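Local coordinates for protein N-formylglutamate amidohydrolase (Ralstonia eutropha, PDB 2Q7S) that probably acts as a zinc-dependent hydrolase of the N-formylglutamate amidohydrolase family, at residues G164-N170 and R243-L247. Numbering follows the deposited sequence.
Sequences GAVWHLN and RRNSL
With CG of His168 turned anti to the backbone N (chi1 168°) and OG of Ser246 set the same way (chi1 -164°), the two side chains meet on one face of the sheet. His168 ND1 and Ser246 OG are hydrogen-bonded at 2.7 Å, the hydroxyl lying at the ring edge, close to its plane. His168 NE2 is hydrogen-bonded to Asp29 OD1, so both ring nitrogens have partners, which should fix the ring's rotation.

On the other face, Asn245 runs alongside Trp167, its ND2 over the rim of one indole face, amide and ring planes 14° apart. The nitrogens Asn245 ND2 and Trp167 NE1 are 3.4 Å apart but are both donors: the indole N-H goes to Glu204, whereas ND2 bonds to Val166 O at 3.0 Å. Val166 O also accepts from Asn245 N, at 2.9 Å, the two donors arriving from opposite faces of its plane.

These are neighbouring parallel strands, 166-174 and 244-252, in the central mixed sheet of an alpha/beta fold with helices packed against it. The ladder starts with Val166 N to Arg243 O (3.0 Å) and runs on through His168 N to Asn245 O (2.8 Å), Leu247 N to His168 O and Asn170 N to Leu247 O. Beside its last rungs, Leu169 CD2 rests on Leu247 CB at 4.0 Å. Strand 166-174 also carries the zinc ligand His172, two residues on from Asn170, and His172 NE2 is hydrogen-bonded to Asn170 OD1.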
ATOM      1  N   GLY A 164      -4.974  21.585   8.593  1.00 14.26           N
ATOM      2  CA  GLY A 164      -6.430  21.582   8.465  1.00 12.70           C
ATOM      3  C   GLY A 164      -6.936  20.825   7.272  1.00 15.03           C
ATOM      4  O   GLY A 164      -8.104  20.884   6.979  1.00 17.92           O
ATOM      5  N   ALA A 165      -6.059  20.058   6.630  1.00 17.71           N
ATOM      6  CA  ALA A 165      -6.398  19.148   5.567  1.00 15.92           C
ATOM      7  C   ALA A 165      -5.277  18.123   5.504  1.00 15.95           C
ATOM      8  O   ALA A 165      -4.175  18.365   5.990  1.00 15.53           O
ATOM      9  CB  ALA A 165      -6.513  19.892   4.255  1.00 15.80           C
ATOM     10  N   VAL A 166      -5.545  16.993   4.859  1.00 18.36           N
ATOM     11  CA  VAL A 166      -4.526  16.013   4.580  1.00 14.63           C
ATOM     12  C   VAL A 166      -4.885  15.227   3.301  1.00 15.36           C
ATOM     13  O   VAL A 166      -6.056  14.971   2.969  1.00 17.12           O
ATOM     14  CB  VAL A 166      -4.313  15.064   5.813  1.00 17.63           C
ATOM     15  CG1 VAL A 166      -5.571  14.243   6.100  1.00 16.35           C
ATOM     16  CG2 VAL A 166      -3.074  14.182   5.635  1.00 14.98           C
ATOM     17  N   TRP A 167      -3.857  14.853   2.587  1.00 12.57           N
ATOM     18  CA  TRP A 167      -3.973  14.013   1.394  1.00 14.06           C
ATOM     19  C   TRP A 167      -3.049  12.834   1.601  1.00 13.03           C
ATOM     20  O   TRP A 167      -1.823  13.007   1.718  1.00 16.50           O
ATOM     21  CB  TRP A 167      -3.594  14.799   0.134  1.00 16.52           C
ATOM     22  CG  TRP A 167      -4.628  15.831  -0.294  1.00 16.16           C
ATOM     23  CD1 TRP A 167      -5.617  15.669  -1.204  1.00 19.53           C
ATOM     24  CD2 TRP A 167      -4.768  17.168   0.214  1.00 20.90           C
ATOM     25  NE1 TRP A 167      -6.349  16.819  -1.321  1.00 19.85           N
ATOM     26  CE2 TRP A 167      -5.857  17.753  -0.459  1.00 15.62           C
ATOM     27  CE3 TRP A 167      -4.086  17.919   1.184  1.00 14.10           C
ATOM     28  CZ2 TRP A 167      -6.289  19.042  -0.194  1.00 20.02           C
ATOM     29  CZ3 TRP A 167      -4.501  19.206   1.443  1.00 18.72           C
ATOM     30  CH2 TRP A 167      -5.596  19.760   0.754  1.00 22.37           C
ATOM     31  N   HIS A 168      -3.660  11.650   1.738  1.00 15.25           N
ATOM     32  CA  HIS A 168      -2.974  10.407   1.970  1.00 14.53           C
ATOM     33  C   HIS A 168      -2.931   9.578   0.664  1.00 14.60           C
ATOM     34  O   HIS A 168      -3.959   9.398   0.050  1.00 16.97           O
ATOM     35  CB  HIS A 168      -3.721   9.646   3.036  1.00 16.14           C
ATOM     36  CG  HIS A 168      -3.288   8.231   3.167  1.00 13.66           C
ATOM     37  ND1 HIS A 168      -4.170   7.180   3.160  1.00 15.98           N
ATOM     38  CD2 HIS A 168      -2.057   7.695   3.297  1.00 16.11           C
ATOM     39  CE1 HIS A 168      -3.501   6.049   3.315  1.00 21.28           C
ATOM     40  NE2 HIS A 168      -2.216   6.341   3.411  1.00 10.19           N
ATOM     41  N   LEU A 169      -1.743   9.110   0.259  1.00 15.37           N
ATOM     42  CA  LEU A 169      -1.567   8.151  -0.865  1.00 16.27           C
ATOM     43  C   LEU A 169      -1.109   6.804  -0.285  1.00 17.98           C
ATOM     44  O   LEU A 169      -0.134   6.722   0.428  1.00 18.69           O
ATOM     45  CB  LEU A 169      -0.603   8.654  -1.919  1.00 17.40           C
ATOM     46  CG  LEU A 169      -0.797  10.058  -2.532  1.00 19.54           C
ATOM     47  CD1 LEU A 169       0.252  10.376  -3.630  1.00 17.58           C
ATOM     48  CD2 LEU A 169      -2.226  10.233  -3.061  1.00 16.15           C
ATOM     49  N   ASN A 170      -1.874   5.771  -0.575  1.00 16.75           N
ATOM     50  CA  ASN A 170      -1.587   4.389  -0.229  1.00 16.37           C
ATOM     51  C   ASN A 170      -1.017   3.694  -1.496  1.00 15.73           C
ATOM     52  O   ASN A 170      -1.697   3.587  -2.515  1.00 18.04           O
ATOM     53  CB  ASN A 170      -2.926   3.764   0.265  1.00 16.83           C
ATOM     54  CG  ASN A 170      -2.764   2.395   0.857  1.00 20.59           C
ATOM     55  OD1 ASN A 170      -3.264   1.414   0.297  1.00 23.52           O
ATOM     56  ND2 ASN A 170      -2.102   2.305   1.986  1.00 16.10           N
ATOM     57  N   ARG A 243     -12.116  17.279   5.034  1.00 15.41           N
ATOM     58  CA  ARG A 243     -10.857  17.653   4.404  1.00 15.59           C
ATOM     59  C   ARG A 243      -9.717  16.660   4.611  1.00 12.83           C
ATOM     60  O   ARG A 243      -8.519  17.014   4.551  1.00 13.59           O
ATOM     61  CB  ARG A 243     -10.474  19.071   4.793  1.00 16.37           C
ATOM     62  CG  ARG A 243     -11.586  20.043   4.468  1.00 18.30           C
ATOM     63  CD  ARG A 243     -11.283  21.433   4.958  1.00 22.36           C
ATOM     64  NE  ARG A 243      -9.997  21.961   4.491  1.00 27.83           N
ATOM     65  CZ  ARG A 243      -9.693  22.207   3.217  1.00 23.76           C
ATOM     66  NH1 ARG A 243     -10.567  21.985   2.248  1.00 38.73           N
ATOM     67  NH2 ARG A 243      -8.513  22.712   2.909  1.00 18.90           N
ATOM     68  N   ARG A 244     -10.098  15.407   4.811  1.00 12.25           N
ATOM     69  CA  ARG A 244      -9.174  14.295   4.931  1.00 13.26           C
ATOM     70  C   ARG A 244      -9.425  13.462   3.680  1.00 12.83           C
ATOM     71  O   ARG A 244     -10.563  13.125   3.378  1.00 14.16           O
ATOM     72  CB  ARG A 244      -9.442  13.484   6.182  1.00 12.15           C
ATOM     73  CG  ARG A 244      -9.336  14.271   7.491  1.00 12.16           C
ATOM     74  CD  ARG A 244     -10.033  13.571   8.596  1.00 11.23           C
ATOM     75  NE  ARG A 244      -9.700  14.151   9.902  1.00 13.98           N
ATOM     76  CZ  ARG A 244      -8.621  13.826  10.616  1.00 13.14           C
ATOM     77  NH1 ARG A 244      -7.748  12.946  10.168  1.00 15.45           N
ATOM     78  NH2 ARG A 244      -8.395  14.403  11.791  1.00 13.82           N
ATOM     79  N   ASN A 245      -8.364  13.158   2.954  1.00 14.61           N
ATOM     80  CA  ASN A 245      -8.462  12.517   1.635  1.00 14.65           C
ATOM     81  C   ASN A 245      -7.536  11.318   1.580  1.00 15.31           C
ATOM     82  O   ASN A 245      -6.409  11.384   2.035  1.00 17.91           O
ATOM     83  CB  ASN A 245      -8.069  13.518   0.526  1.00 14.14           C
ATOM     84  CG  ASN A 245      -8.907  14.782   0.555  1.00 12.09           C
ATOM     85  OD1 ASN A 245     -10.029  14.808   0.053  1.00 20.12           O
ATOM     86  ND2 ASN A 245      -8.401  15.801   1.247  1.00 14.40           N
ATOM     87  N   SER A 246      -8.003  10.247   0.969  1.00 16.54           N
ATOM     88  CA  SER A 246      -7.185   9.065   0.787  1.00 16.84           C
ATOM     89  C   SER A 246      -7.436   8.501  -0.630  1.00 14.90           C
ATOM     90  O   SER A 246      -8.611   8.369  -1.133  1.00 13.77           O
ATOM     91  CB  SER A 246      -7.512   8.031   1.865  1.00 18.15           C
ATOM     92  OG  SER A 246      -6.548   7.007   1.991  1.00 12.75           O
ATOM     93  N   LEU A 247      -6.335   8.120  -1.241  1.00 12.69           N
ATOM     94  CA  LEU A 247      -6.314   7.517  -2.585  1.00 13.84           C
ATOM     95  C   LEU A 247      -5.363   6.307  -2.633  1.00 16.32           C
ATOM     96  O   LEU A 247      -4.184   6.442  -2.331  1.00 18.71           O
ATOM     97  CB  LEU A 247      -5.851   8.591  -3.584  1.00 15.14           C
ATOM     98  CG  LEU A 247      -5.817   8.169  -5.065  1.00 12.61           C
ATOM     99  CD1 LEU A 247      -7.260   7.815  -5.527  1.00 12.87           C
ATOM    100  CD2 LEU A 247      -5.202   9.323  -5.877  1.00 16.44           C
TER